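Local coordinates for In2-1 family protein, glutathione transferase lambda3 (Populus trichocarpa, PDB 4PQI) that binds glutathione and, as a monomeric lambda-class glutathione transferase of terrestrial plants, probably acts as a thiol transferase, at residues L100-E105 and F175-I180; S112-P115 and K120-F123; N135-T140 and G151-H156; E158-K163 and P168-K173; P184-L189 and A210-V215. All coordinates share one frame; numbering follows the deposited sequence.

Contact 1: L100-E105 and F175-I180; sequences LIKYLE and FSLVDI
The flat group that L177 meets on helix 97-107 is the peptide carbonyl of I101, with CD1 of L177 3.5 Å from I101 O and CD2 of L177 3.8 Å from the same oxygen; no ring lies between the two segments. The other planar group at the contact is the carboxylate of E105. Its OE1 accepts from L113 N and pairs with K54, its OE2 is bonded to S112 OG, and the stem behind it offers CB to L177 CD1 at 3.7 Å. L177 rests on one turn of helix, between I101 and E105. I101 answers by sliding past it in the opposite direction: CG1 sits between the backbone N and the carbonyl carbon (chi1 65°), which carries CD1 to within 3.8 Å of L177 O. Closer to the backbone of I101, its CB lies 4.0 Å from L177 CD2. The helix bearing L177 opens with a capping box, a well-known feature of this helix in glutathione transferases: V178 N donates to S176 OG, and S176 N reaches the anti lone pair of D179 OD2 over 2.8 Å. The contact joins the last helix of the thioredoxin-like domain to the core helix of the all-helical domain. Helix 42-54 lies beside both, with T50 touching I101 and I180, while F128 of helix 118-139 packs on L177.

Contact 2: S112-P115 and K120-F123; sequences SLLP and KKEF
K120, whose side chain packs against P115, has its ammonium gripped from several directions: NZ forms a salt bridge with D166, a hydrogen bond to the carbonyl of L171 and a weaker, long ion pair with E174. The contact belongs to the linker between the two domains of the glutathione transferase fold, where the chain leaves helix 97-107 and enters helix 118-139, the first long helix of the helical domain. Segment 112-115 has no regular structure, and the stems of K120 and K121 pack against it. P115 presents the CG corner of its ring to the stem of K120, crossing it at about a right angle; CG lies 3.8 Å from K120 CB and 4.1 Å from K120 CD. Beyond CG the lysine runs extended, which lets the hydrocarbon stem serve the proline while the charge travels on to its acidic partners. L171 also touches the P115 ring. K121 behaves differently. Its chain is bent twice, at chi2 (-89°) and again at chi3 (-71°), and so folds back over the linker instead of reaching straight outward. In this way the methylene groups, not the ammonium, come against the backbone oxygen of P115, with K121 CG 3.7 Å from P115 O. The curl ends with K121 NZ 4.4 Å from L114 CD1, while K121 CD makes the closest approach, 3.3 Å from P115 O.

Contact 3: N135-T140 and G151-H156; sequences NGTVYT and GPAFDH. Unlike the reference sequence in segment 151-156: H156 (reference Tyr).
T137 and V138 meet A153 and F154 where two helices of the all-helical domain run in roughly opposite directions, their short segments 9.0 Å apart and inclined at 140°. Apolar contacts carry the pairing. A153 is the small residue where the backbones come nearest, and two methyls converge on its CB: T137 CG2 at 3.9 Å from A153 CB, and V138 CG2 at 3.8 Å from the same atom. The aromatic contribution comes from F154. V138 crosses this side chain at about a right angle and sets both its branches against the CE2-CZ side of the ring, CG2 lying 3.9 Å and CG1 4.0 Å from F154 CE2. With CG1 of V138 anti to the backbone N (chi1 -175°), both methyls are turned to the ring and approach it obliquely. F134, one turn back on helix 118-139, meets the same ring edge-to-face, and L189 of helix 177-197 also touches V138. No hydrogen bond joins the two segments; those present are local. T137 OG1 is bonded to K133 O, which keeps its polar branch turned to its own helix. At the helix's C-terminal end T140 does likewise, its OG1 donating to G136 O over 2.6 Å, in the plane of that carbonyl.

Contact 4: E158-K163 and P168-K173; sequences ENALHK and PFFLGK. With CA (calcium ion), chain D.
The loop that follows helix 151-160, which carries two of the calcium sites, folds back so that L161 lies across F170. A methyl, CD2 of L161, stands over one face of the F170 ring, 4.1 Å from its centroid and 27° off the normal, a CH-pi contact. The same methyl approaches the backbone of segment 168-173, coming within 3.4 Å of P168 O. A160 meets the ring differently, its CB at the edge and near the plane, 4.2 Å from F170 CD1. Both limbs are shaped by type I beta turns, A160-K163 and F169-G172. In the second, F169 and G172 bond to each other in both directions, and G172 takes backbone angles (phi 100°, psi -120°) suited to glycine. Water also ties the limbs: one molecule lies 2.9 Å from A160 O and 2.7 Å from F170 O, while another sits between L161 O and F169 O. F170 N also donates to D179 OD1 of helix 177-197, and W211 meets the F170 ring. At the outer end the first turn exposes H162 O to a calcium ion, 2.4 Å away. D165 contributes to the same ion, three waters join them, and one of these waters is also 2.9 Å from H162 ND1.

Contact 5: P184-L189 and A210-V215; sequences PFVERL and AWIEEV
V186 fits its branched end against W211 and I212. Having CG1 anti to the backbone N (chi1 171°) aims that methyl between them: V186 CG1 lies 3.8 Å from I212 CD1 and 3.9 Å from W211 CZ3. CZ3 is the single corner of the indole that V186 meets, and V186 CG2 approaches it equally closely. The valine thus sits at the ring's edge, near its plane, instead of over a face. W211 extends its indole directly away from its own backbone nitrogen (chi1 -179°), carrying the six-membered ring to the neighbouring helix, while V215 CG2 lies 3.7 Å above one face, offset toward the rim. Here helix 206-215 packs on the long central helix 177-197 of the glutathione transferase C-terminal domain, and W211 NE1 is bonded to D179 near the start of that helix. Helix 177-197 is kinked at P184, where the nitrogens of residues 184 and 185 have no bond to the preceding turn. R188 runs extended along its own helix toward the kink, its NH1 donating to P184 O over 2.8 Å. The oxygen lies in the guanidinium plane, but the donor is tilted 30° from the carbonyl plane. NH1 also bonds to Q45.

How the contacts relate
All five contacts rest on the helical domain of the glutathione transferase fold, and contact 1 ties it to the last helix of the thioredoxin-like domain. Along the chain, contacts 2, 3 and 4 come in series within the stretch that contact 1 spans, and contact 5 follows. Helix 177-197 serves contacts 1 and 5, whose centres are 16 Å apart; helix 118-139 serves contacts 2 and 3, 23 Å apart and not touching. Contacts 3 and 4 share helix 151-160. D179 of contact 1 unites three of them, bonding F170 of contact 4 and W211 of contact 5. D179 thus links the domain interface, where the I101 side chain is about 9 Å from glutathione, to the calcium-bearing loop.

Contact 1: L100-E105 and F175-I180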
# COMPACT_ATOMS: atom_id res chain seq x y z
N LEU A 100 10.00 1.89 4.02
CA LEU A 100 10.42 1.84 2.63
C LEU A 100 9.83 2.99 1.79
O LEU A 100 10.53 3.60 0.98
CB LEU A 100 10.14 0.46 1.99
CG LEU A 100 10.98 -0.72 2.53
CD1 LEU A 100 10.51 -2.05 1.95
CD2 LEU A 100 12.44 -0.51 2.23
N ILE A 101 8.55 3.32 1.98
CA ILE A 101 7.98 4.40 1.16
C ILE A 101 8.60 5.75 1.56
O ILE A 101 8.81 6.65 0.73
CB ILE A 101 6.44 4.42 1.17
CG1 ILE A 101 5.86 4.73 2.56
CG2 ILE A 101 5.89 3.07 0.66
CD1 ILE A 101 4.33 4.81 2.56
N LYS A 102 8.94 5.86 2.83
CA LYS A 102 9.65 7.04 3.31
C LYS A 102 11.03 7.15 2.70
O LYS A 102 11.50 8.25 2.40
CB LYS A 102 9.75 7.01 4.82
CG LYS A 102 8.54 7.60 5.52
CD LYS A 102 8.46 7.09 6.93
CE LYS A 102 7.40 7.82 7.73
NZ LYS A 102 7.14 7.12 9.03
N TYR A 103 11.67 6.00 2.52
CA TYR A 103 13.04 5.94 2.00
C TYR A 103 13.11 6.25 0.50
O TYR A 103 14.03 6.96 0.03
CB TYR A 103 13.62 4.56 2.31
CG TYR A 103 15.05 4.32 1.87
CD1 TYR A 103 16.07 5.21 2.20
CD2 TYR A 103 15.38 3.17 1.16
CE1 TYR A 103 17.39 4.96 1.81
CE2 TYR A 103 16.68 2.92 0.79
CZ TYR A 103 17.68 3.81 1.10
OH TYR A 103 18.98 3.54 0.70
N LEU A 104 12.15 5.72 -0.26
CA LEU A 104 12.00 6.09 -1.66
C LEU A 104 11.82 7.60 -1.77
O LEU A 104 12.49 8.24 -2.58
CB LEU A 104 10.84 5.35 -2.32
CG LEU A 104 11.01 3.83 -2.50
CD1 LEU A 104 10.00 3.25 -3.52
CD2 LEU A 104 12.44 3.50 -2.89
N GLU A 105 10.94 8.16 -0.96
CA GLU A 105 10.70 9.61 -0.98
C GLU A 105 11.90 10.48 -0.56
O GLU A 105 12.10 11.57 -1.11
CB GLU A 105 9.44 9.98 -0.18
CG GLU A 105 9.21 11.50 0.03
CD GLU A 105 8.88 12.29 -1.26
OE1 GLU A 105 8.53 11.66 -2.29
OE2 GLU A 105 8.96 13.54 -1.22
N PHE A 175 -1.50 14.39 -3.70
CA PHE A 175 -1.35 12.97 -3.40
C PHE A 175 -0.02 12.76 -2.64
O PHE A 175 1.01 13.36 -2.99
CB PHE A 175 -1.34 12.21 -4.74
CG PHE A 175 -1.30 10.71 -4.62
CD1 PHE A 175 -2.29 10.01 -3.94
CD2 PHE A 175 -0.30 9.98 -5.26
CE1 PHE A 175 -2.26 8.63 -3.87
CE2 PHE A 175 -0.26 8.60 -5.19
CZ PHE A 175 -1.25 7.93 -4.49
N SER A 176 -0.05 11.93 -1.60
CA SER A 176 1.14 11.75 -0.76
C SER A 176 1.33 10.31 -0.25
O SER A 176 0.50 9.43 -0.49
CB SER A 176 1.08 12.69 0.45
OG SER A 176 0.19 12.17 1.44
N LEU A 177 2.42 10.10 0.48
CA LEU A 177 2.70 8.83 1.14
C LEU A 177 1.56 8.34 2.06
O LEU A 177 1.37 7.13 2.23
CB LEU A 177 4.02 8.90 1.92
CG LEU A 177 5.30 9.11 1.10
CD1 LEU A 177 6.56 9.06 1.98
CD2 LEU A 177 5.40 8.09 -0.04
N VAL A 178 0.83 9.29 2.64
CA VAL A 178 -0.27 8.97 3.54
C VAL A 178 -1.40 8.25 2.80
O VAL A 178 -1.84 7.19 3.23
CB VAL A 178 -0.81 10.22 4.28
CG1 VAL A 178 -1.87 9.82 5.29
CG2 VAL A 178 0.32 10.95 5.00
N ASP A 179 -1.86 8.84 1.70
CA ASP A 179 -2.83 8.19 0.82
C ASP A 179 -2.36 6.78 0.44
O ASP A 179 -3.11 5.82 0.53
CB ASP A 179 -3.06 9.03 -0.44
CG ASP A 179 -3.39 10.48 -0.11
OD1 ASP A 179 -4.45 10.70 0.52
OD2 ASP A 179 -2.60 11.38 -0.47
N ILE A 180 -1.10 6.68 0.04
CA ILE A 180 -0.50 5.41 -0.38
C ILE A 180 -0.50 4.37 0.74
O ILE A 180 -0.75 3.19 0.51
CB ILE A 180 0.94 5.65 -0.92
CG1 ILE A 180 0.86 6.53 -2.16
CG2 ILE A 180 1.68 4.31 -1.15
CD1 ILE A 180 2.18 7.01 -2.72

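Contact 2: S112-P115 and K120-F123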
# COMPACT_ATOMS: atom_id res chain seq x y z
N SER A 112 7.55 14.64 -5.78
CA SER A 112 7.40 14.60 -4.33
C SER A 112 6.13 13.89 -3.89
O SER A 112 5.07 14.07 -4.48
CB SER A 112 7.42 16.03 -3.78
OG SER A 112 8.01 16.07 -2.49
N LEU A 113 6.25 13.06 -2.86
CA LEU A 113 5.10 12.42 -2.24
C LEU A 113 4.94 12.85 -0.77
O LEU A 113 4.21 12.21 -0.01
CB LEU A 113 5.18 10.89 -2.37
CG LEU A 113 4.85 10.37 -3.78
CD1 LEU A 113 5.14 8.89 -3.90
CD2 LEU A 113 3.39 10.67 -4.13
N LEU A 114 5.64 13.91 -0.39
CA LEU A 114 5.40 14.60 0.89
C LEU A 114 5.50 16.09 0.62
O LEU A 114 6.47 16.54 0.01
CB LEU A 114 6.41 14.19 1.96
CG LEU A 114 6.21 12.86 2.69
CD1 LEU A 114 7.37 12.58 3.61
CD2 LEU A 114 4.89 12.86 3.48
N PRO A 115 4.49 16.87 1.05
CA PRO A 115 4.53 18.31 0.81
C PRO A 115 5.50 18.97 1.78
O PRO A 115 5.96 18.31 2.71
CB PRO A 115 3.09 18.74 1.12
CG PRO A 115 2.63 17.77 2.15
CD PRO A 115 3.28 16.46 1.79
N LYS A 120 1.30 20.15 7.45
CA LYS A 120 0.96 18.93 6.72
C LYS A 120 1.91 17.78 7.07
O LYS A 120 1.48 16.64 7.24
CB LYS A 120 0.93 19.22 5.23
CG LYS A 120 -0.08 20.28 4.86
CD LYS A 120 -0.27 20.35 3.36
CE LYS A 120 -1.37 21.33 3.01
NZ LYS A 120 -1.76 21.20 1.59
N LYS A 121 3.20 18.11 7.21
CA LYS A 121 4.22 17.15 7.65
C LYS A 121 3.87 16.56 9.01
O LYS A 121 4.01 15.36 9.23
CB LYS A 121 5.59 17.82 7.75
CG LYS A 121 6.17 18.34 6.44
CD LYS A 121 7.00 17.29 5.72
CE LYS A 121 8.32 17.01 6.44
NZ LYS A 121 9.19 16.06 5.67
N GLU A 122 3.43 17.41 9.94
CA GLU A 122 3.00 16.92 11.24
C GLU A 122 1.76 16.02 11.20
O GLU A 122 1.72 14.98 11.87
CB GLU A 122 2.79 18.07 12.23
CG GLU A 122 4.08 18.45 12.92
CD GLU A 122 4.89 17.23 13.32
OE1 GLU A 122 4.42 16.45 14.18
OE2 GLU A 122 5.99 17.03 12.75
N PHE A 123 0.75 16.41 10.43
CA PHE A 123 -0.44 15.58 10.28
C PHE A 123 -0.10 14.24 9.65
O PHE A 123 -0.73 13.23 9.95
CB PHE A 123 -1.49 16.26 9.41
CG PHE A 123 -2.86 15.71 9.60
CD1 PHE A 123 -3.40 15.60 10.88
CD2 PHE A 123 -3.63 15.32 8.52
CE1 PHE A 123 -4.67 15.11 11.08
CE2 PHE A 123 -4.93 14.84 8.72
CZ PHE A 123 -5.44 14.73 9.99

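Contact 3: N135-T140 and G151-H156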
# COMPACT_ATOMS: atom_id res chain seq x y z
N ASN A 135 -5.74 -0.75 11.00
CA ASN A 135 -5.80 -2.15 10.58
C ASN A 135 -6.23 -3.04 11.72
O ASN A 135 -7.04 -3.94 11.54
CB ASN A 135 -4.46 -2.63 10.01
CG ASN A 135 -4.15 -2.04 8.66
OD1 ASN A 135 -5.05 -1.54 7.98
ND2 ASN A 135 -2.89 -2.10 8.26
N GLY A 136 -5.69 -2.76 12.91
CA GLY A 136 -6.00 -3.52 14.10
C GLY A 136 -7.48 -3.50 14.42
O GLY A 136 -8.07 -4.51 14.80
N THR A 137 -8.09 -2.33 14.25
CA THR A 137 -9.49 -2.15 14.59
C THR A 137 -10.41 -2.87 13.60
O THR A 137 -11.26 -3.67 14.02
CB THR A 137 -9.86 -0.64 14.67
OG1 THR A 137 -9.04 0.00 15.65
CG2 THR A 137 -11.31 -0.48 15.07
N VAL A 138 -10.24 -2.61 12.30
CA VAL A 138 -11.14 -3.17 11.29
C VAL A 138 -10.97 -4.69 11.12
O VAL A 138 -11.96 -5.42 11.05
CB VAL A 138 -11.03 -2.47 9.91
CG1 VAL A 138 -12.09 -3.02 8.95
CG2 VAL A 138 -11.20 -0.97 10.04
N TYR A 139 -9.73 -5.16 11.09
CA TYR A 139 -9.48 -6.58 10.87
C TYR A 139 -9.89 -7.47 12.04
O TYR A 139 -9.97 -8.69 11.90
CB TYR A 139 -8.03 -6.83 10.44
CG TYR A 139 -7.78 -6.51 8.98
CD1 TYR A 139 -8.02 -7.47 7.99
CD2 TYR A 139 -7.32 -5.26 8.58
CE1 TYR A 139 -7.79 -7.18 6.66
CE2 TYR A 139 -7.11 -4.96 7.23
CZ TYR A 139 -7.34 -5.93 6.28
OH TYR A 139 -7.13 -5.67 4.95
N THR A 140 -10.18 -6.87 13.18
CA THR A 140 -10.69 -7.62 14.32
C THR A 140 -12.19 -7.39 14.53
O THR A 140 -12.74 -7.75 15.57
CB THR A 140 -9.94 -7.27 15.63
OG1 THR A 140 -10.05 -5.86 15.89
CG2 THR A 140 -8.47 -7.64 15.52
N GLY A 151 -16.74 0.90 12.27
CA GLY A 151 -17.17 2.26 12.01
C GLY A 151 -16.26 3.38 12.52
O GLY A 151 -15.91 4.28 11.76
N PRO A 152 -15.88 3.32 13.81
CA PRO A 152 -15.03 4.38 14.38
C PRO A 152 -13.70 4.55 13.63
O PRO A 152 -13.16 5.66 13.58
CB PRO A 152 -14.78 3.89 15.81
CG PRO A 152 -16.04 3.14 16.14
CD PRO A 152 -16.37 2.41 14.86
N ALA A 153 -13.19 3.47 13.04
CA ALA A 153 -11.93 3.56 12.31
C ALA A 153 -12.11 4.24 10.96
O ALA A 153 -11.29 5.07 10.56
CB ALA A 153 -11.28 2.17 12.18
N PHE A 154 -13.18 3.92 10.24
CA PHE A 154 -13.51 4.67 9.02
C PHE A 154 -13.91 6.12 9.33
O PHE A 154 -13.64 7.02 8.54
CB PHE A 154 -14.57 3.95 8.18
CG PHE A 154 -14.08 2.64 7.62
CD1 PHE A 154 -13.14 2.62 6.59
CD2 PHE A 154 -14.53 1.43 8.15
CE1 PHE A 154 -12.67 1.41 6.09
CE2 PHE A 154 -14.07 0.22 7.65
CZ PHE A 154 -13.13 0.21 6.62
N ASP A 155 -14.54 6.34 10.48
CA ASP A 155 -14.90 7.69 10.90
C ASP A 155 -13.62 8.51 11.11
O ASP A 155 -13.55 9.68 10.74
CB ASP A 155 -15.74 7.68 12.18
CG ASP A 155 -17.20 7.31 11.95
OD1 ASP A 155 -17.58 7.05 10.78
OD2 ASP A 155 -17.96 7.27 12.94
N HIS A 156 -12.61 7.89 11.71
CA HIS A 156 -11.34 8.57 11.92
C HIS A 156 -10.77 9.03 10.57
O HIS A 156 -10.31 10.16 10.45
CB HIS A 156 -10.36 7.67 12.67
CG HIS A 156 -9.36 8.43 13.49
ND1 HIS A 156 -9.73 9.26 14.53
CD2 HIS A 156 -8.01 8.50 13.41
CE1 HIS A 156 -8.65 9.80 15.06
NE2 HIS A 156 -7.59 9.36 14.40

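Contact 4: E158-K163 and P168-K173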
# COMPACT_ATOMS: atom_id res chain seq x y z
N GLU A 158 -12.55 9.55 7.75
CA GLU A 158 -13.48 10.58 7.28
C GLU A 158 -13.16 11.94 7.91
O GLU A 158 -13.06 12.96 7.22
CB GLU A 158 -14.93 10.18 7.59
CG GLU A 158 -15.99 11.23 7.21
CD GLU A 158 -16.08 11.44 5.71
OE1 GLU A 158 -15.49 10.64 4.95
OE2 GLU A 158 -16.73 12.41 5.29
N ASN A 159 -13.00 11.95 9.23
CA ASN A 159 -12.72 13.20 9.94
C ASN A 159 -11.33 13.78 9.62
O ASN A 159 -11.19 14.99 9.44
CB ASN A 159 -12.97 13.02 11.44
CG ASN A 159 -14.46 12.91 11.76
OD1 ASN A 159 -15.25 13.73 11.31
ND2 ASN A 159 -14.84 11.88 12.50
N ALA A 160 -10.33 12.91 9.51
CA ALA A 160 -9.00 13.32 9.09
C ALA A 160 -9.04 14.06 7.75
O ALA A 160 -8.33 15.05 7.56
CB ALA A 160 -8.04 12.10 9.00
N LEU A 161 -9.90 13.60 6.83
CA LEU A 161 -10.02 14.22 5.51
C LEU A 161 -10.65 15.63 5.53
O LEU A 161 -10.61 16.34 4.53
CB LEU A 161 -10.77 13.31 4.53
CG LEU A 161 -9.94 12.12 4.04
CD1 LEU A 161 -10.84 11.04 3.46
CD2 LEU A 161 -8.87 12.57 3.00
N HIS A 162 -11.23 16.01 6.67
CA HIS A 162 -11.74 17.38 6.86
C HIS A 162 -10.66 18.36 7.34
O HIS A 162 -10.91 19.56 7.43
CB HIS A 162 -12.91 17.39 7.85
CG HIS A 162 -14.22 17.00 7.25
ND1 HIS A 162 -15.08 17.91 6.68
CD2 HIS A 162 -14.82 15.79 7.14
CE1 HIS A 162 -16.15 17.28 6.24
NE2 HIS A 162 -16.02 16.00 6.50
N LYS A 163 -9.46 17.87 7.64
CA LYS A 163 -8.42 18.74 8.20
C LYS A 163 -7.93 19.79 7.18
O LYS A 163 -7.93 20.99 7.45
CB LYS A 163 -7.27 17.89 8.76
CG LYS A 163 -6.08 18.68 9.31
CD LYS A 163 -6.18 18.88 10.81
CE LYS A 163 -4.84 19.35 11.38
NZ LYS A 163 -4.86 19.37 12.87
N PRO A 168 -8.68 16.73 -1.96
CA PRO A 168 -9.35 15.51 -1.49
C PRO A 168 -8.45 14.49 -0.79
O PRO A 168 -8.96 13.47 -0.31
CB PRO A 168 -9.89 14.91 -2.79
CG PRO A 168 -8.85 15.26 -3.78
CD PRO A 168 -8.36 16.64 -3.40
N PHE A 169 -7.14 14.72 -0.74
CA PHE A 169 -6.22 13.75 -0.17
C PHE A 169 -6.02 14.03 1.32
O PHE A 169 -6.41 15.09 1.81
CB PHE A 169 -4.89 13.74 -0.93
CG PHE A 169 -5.04 13.51 -2.41
CD1 PHE A 169 -5.40 12.27 -2.90
CD2 PHE A 169 -4.82 14.54 -3.31
CE1 PHE A 169 -5.55 12.06 -4.27
CE2 PHE A 169 -4.96 14.34 -4.68
CZ PHE A 169 -5.32 13.10 -5.16
N PHE A 170 -5.42 13.09 2.05
CA PHE A 170 -5.23 13.31 3.48
C PHE A 170 -4.50 14.61 3.81
O PHE A 170 -4.83 15.28 4.79
CB PHE A 170 -4.55 12.12 4.16
CG PHE A 170 -5.45 10.93 4.35
CD1 PHE A 170 -6.49 10.97 5.28
CD2 PHE A 170 -5.26 9.77 3.62
CE1 PHE A 170 -7.32 9.88 5.46
CE2 PHE A 170 -6.10 8.67 3.80
CZ PHE A 170 -7.13 8.73 4.71
N LEU A 171 -3.53 15.00 2.98
CA LEU A 171 -2.84 16.25 3.24
C LEU A 171 -3.33 17.39 2.34
O LEU A 171 -2.67 18.41 2.21
CB LEU A 171 -1.32 16.06 3.13
CG LEU A 171 -0.76 14.92 4.01
CD1 LEU A 171 0.75 14.76 3.77
CD2 LEU A 171 -1.07 15.17 5.48
N GLY A 172 -4.50 17.20 1.74
CA GLY A 172 -5.11 18.27 0.96
C GLY A 172 -4.93 18.17 -0.55
O GLY A 172 -5.34 17.20 -1.18
N LYS A 173 -4.30 19.20 -1.11
CA LYS A 173 -4.09 19.33 -2.55
C LYS A 173 -3.35 18.14 -3.20
O LYS A 173 -3.78 17.62 -4.23
CB LYS A 173 -3.33 20.63 -2.80
CG LYS A 173 -3.11 21.03 -4.25
CD LYS A 173 -2.59 22.47 -4.30
CE LYS A 173 -1.60 22.68 -5.44
NZ LYS A 173 -0.35 21.87 -5.28
CA CA D . -12.24 21.46 6.98
O HOH W 1 -7.08 16.52 5.45
O HOH W 2 -8.42 16.19 2.68
O HOH W 3 -14.20 20.45 5.71
O HOH W 4 -10.54 22.16 8.24
O HOH W 5 -13.48 23.37 7.79

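Contact 5: P184-L189 and A210-V215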
# COMPACT_ATOMS: atom_id res chain seq x y z
N PRO A 184 -4.20 0.55 0.05
CA PRO A 184 -4.31 -0.89 -0.19
C PRO A 184 -5.26 -1.59 0.78
O PRO A 184 -5.90 -2.60 0.43
CB PRO A 184 -2.88 -1.40 0.06
CG PRO A 184 -2.01 -0.20 -0.15
CD PRO A 184 -2.82 0.94 0.39
N PHE A 185 -5.38 -1.05 1.98
CA PHE A 185 -6.20 -1.67 3.00
C PHE A 185 -7.66 -1.25 2.84
O PHE A 185 -8.58 -2.09 2.93
CB PHE A 185 -5.63 -1.40 4.40
CG PHE A 185 -4.30 -2.07 4.62
CD1 PHE A 185 -4.23 -3.40 5.02
CD2 PHE A 185 -3.11 -1.38 4.37
CE1 PHE A 185 -2.99 -4.03 5.19
CE2 PHE A 185 -1.87 -2.01 4.53
CZ PHE A 185 -1.82 -3.33 4.95
N VAL A 186 -7.88 0.03 2.54
CA VAL A 186 -9.22 0.51 2.27
C VAL A 186 -9.80 -0.19 1.04
O VAL A 186 -10.95 -0.61 1.05
CB VAL A 186 -9.27 2.05 2.10
CG1 VAL A 186 -10.66 2.51 1.58
CG2 VAL A 186 -8.92 2.74 3.41
N GLU A 187 -8.97 -0.34 -0.01
CA GLU A 187 -9.33 -1.10 -1.22
C GLU A 187 -9.91 -2.48 -0.88
O GLU A 187 -11.02 -2.83 -1.29
CB GLU A 187 -8.09 -1.26 -2.12
CG GLU A 187 -8.20 -2.31 -3.25
CD GLU A 187 -6.86 -2.58 -3.99
OE1 GLU A 187 -5.90 -1.76 -3.89
OE2 GLU A 187 -6.78 -3.62 -4.69
N ARG A 188 -9.15 -3.26 -0.11
CA ARG A 188 -9.55 -4.62 0.22
C ARG A 188 -10.73 -4.65 1.19
O ARG A 188 -11.65 -5.43 1.02
CB ARG A 188 -8.36 -5.40 0.78
CG ARG A 188 -7.28 -5.64 -0.25
CD ARG A 188 -5.96 -6.00 0.41
NE ARG A 188 -4.98 -6.42 -0.59
CZ ARG A 188 -4.36 -5.58 -1.41
NH1 ARG A 188 -4.63 -4.28 -1.37
NH2 ARG A 188 -3.47 -6.04 -2.29
N LEU A 189 -10.69 -3.79 2.20
CA LEU A 189 -11.76 -3.71 3.18
C LEU A 189 -13.09 -3.33 2.53
O LEU A 189 -14.13 -3.91 2.85
CB LEU A 189 -11.40 -2.74 4.32
CG LEU A 189 -10.29 -3.25 5.25
CD1 LEU A 189 -9.85 -2.14 6.21
CD2 LEU A 189 -10.71 -4.50 6.03
N ALA A 210 -14.95 10.44 -1.83
CA ALA A 210 -14.22 11.29 -2.76
C ALA A 210 -12.76 10.87 -2.84
O ALA A 210 -12.18 10.82 -3.93
CB ALA A 210 -14.32 12.76 -2.34
N TRP A 211 -12.19 10.57 -1.69
CA TRP A 211 -10.81 10.09 -1.58
C TRP A 211 -10.57 8.81 -2.41
O TRP A 211 -9.64 8.76 -3.21
CB TRP A 211 -10.45 9.87 -0.12
CG TRP A 211 -9.06 9.40 0.09
CD1 TRP A 211 -7.92 10.14 0.03
CD2 TRP A 211 -8.65 8.06 0.40
NE1 TRP A 211 -6.82 9.36 0.29
CE2 TRP A 211 -7.24 8.07 0.51
CE3 TRP A 211 -9.33 6.85 0.59
CZ2 TRP A 211 -6.51 6.92 0.81
CZ3 TRP A 211 -8.60 5.72 0.89
CH2 TRP A 211 -7.20 5.76 1.01
N ILE A 212 -11.42 7.80 -2.23
CA ILE A 212 -11.29 6.56 -3.00
C ILE A 212 -11.36 6.82 -4.51
O ILE A 212 -10.53 6.31 -5.28
CB ILE A 212 -12.35 5.51 -2.59
CG1 ILE A 212 -12.10 5.06 -1.16
CG2 ILE A 212 -12.27 4.28 -3.51
CD1 ILE A 212 -13.24 4.27 -0.56
N GLU A 213 -12.33 7.62 -4.92
CA GLU A 213 -12.49 7.99 -6.31
C GLU A 213 -11.25 8.69 -6.86
O GLU A 213 -10.81 8.40 -7.97
CB GLU A 213 -13.71 8.90 -6.47
CG GLU A 213 -14.20 9.10 -7.87
CD GLU A 213 -15.50 9.89 -7.91
OE1 GLU A 213 -16.12 10.07 -6.83
OE2 GLU A 213 -15.90 10.33 -9.00
N GLU A 214 -10.68 9.61 -6.08
CA GLU A 214 -9.58 10.41 -6.58
C GLU A 214 -8.26 9.62 -6.61
O GLU A 214 -7.44 9.80 -7.52
CB GLU A 214 -9.41 11.69 -5.75
CG GLU A 214 -10.60 12.67 -5.88
CD GLU A 214 -10.60 13.45 -7.19
OE1 GLU A 214 -9.60 13.39 -7.94
OE2 GLU A 214 -11.61 14.13 -7.46
N VAL A 215 -8.05 8.77 -5.61
CA VAL A 215 -6.86 7.92 -5.62
C VAL A 215 -6.96 6.98 -6.82
O VAL A 215 -5.96 6.71 -7.51
CB VAL A 215 -6.67 7.17 -4.27
CG1 VAL A 215 -5.64 6.02 -4.42
CG2 VAL A 215 -6.25 8.14 -3.18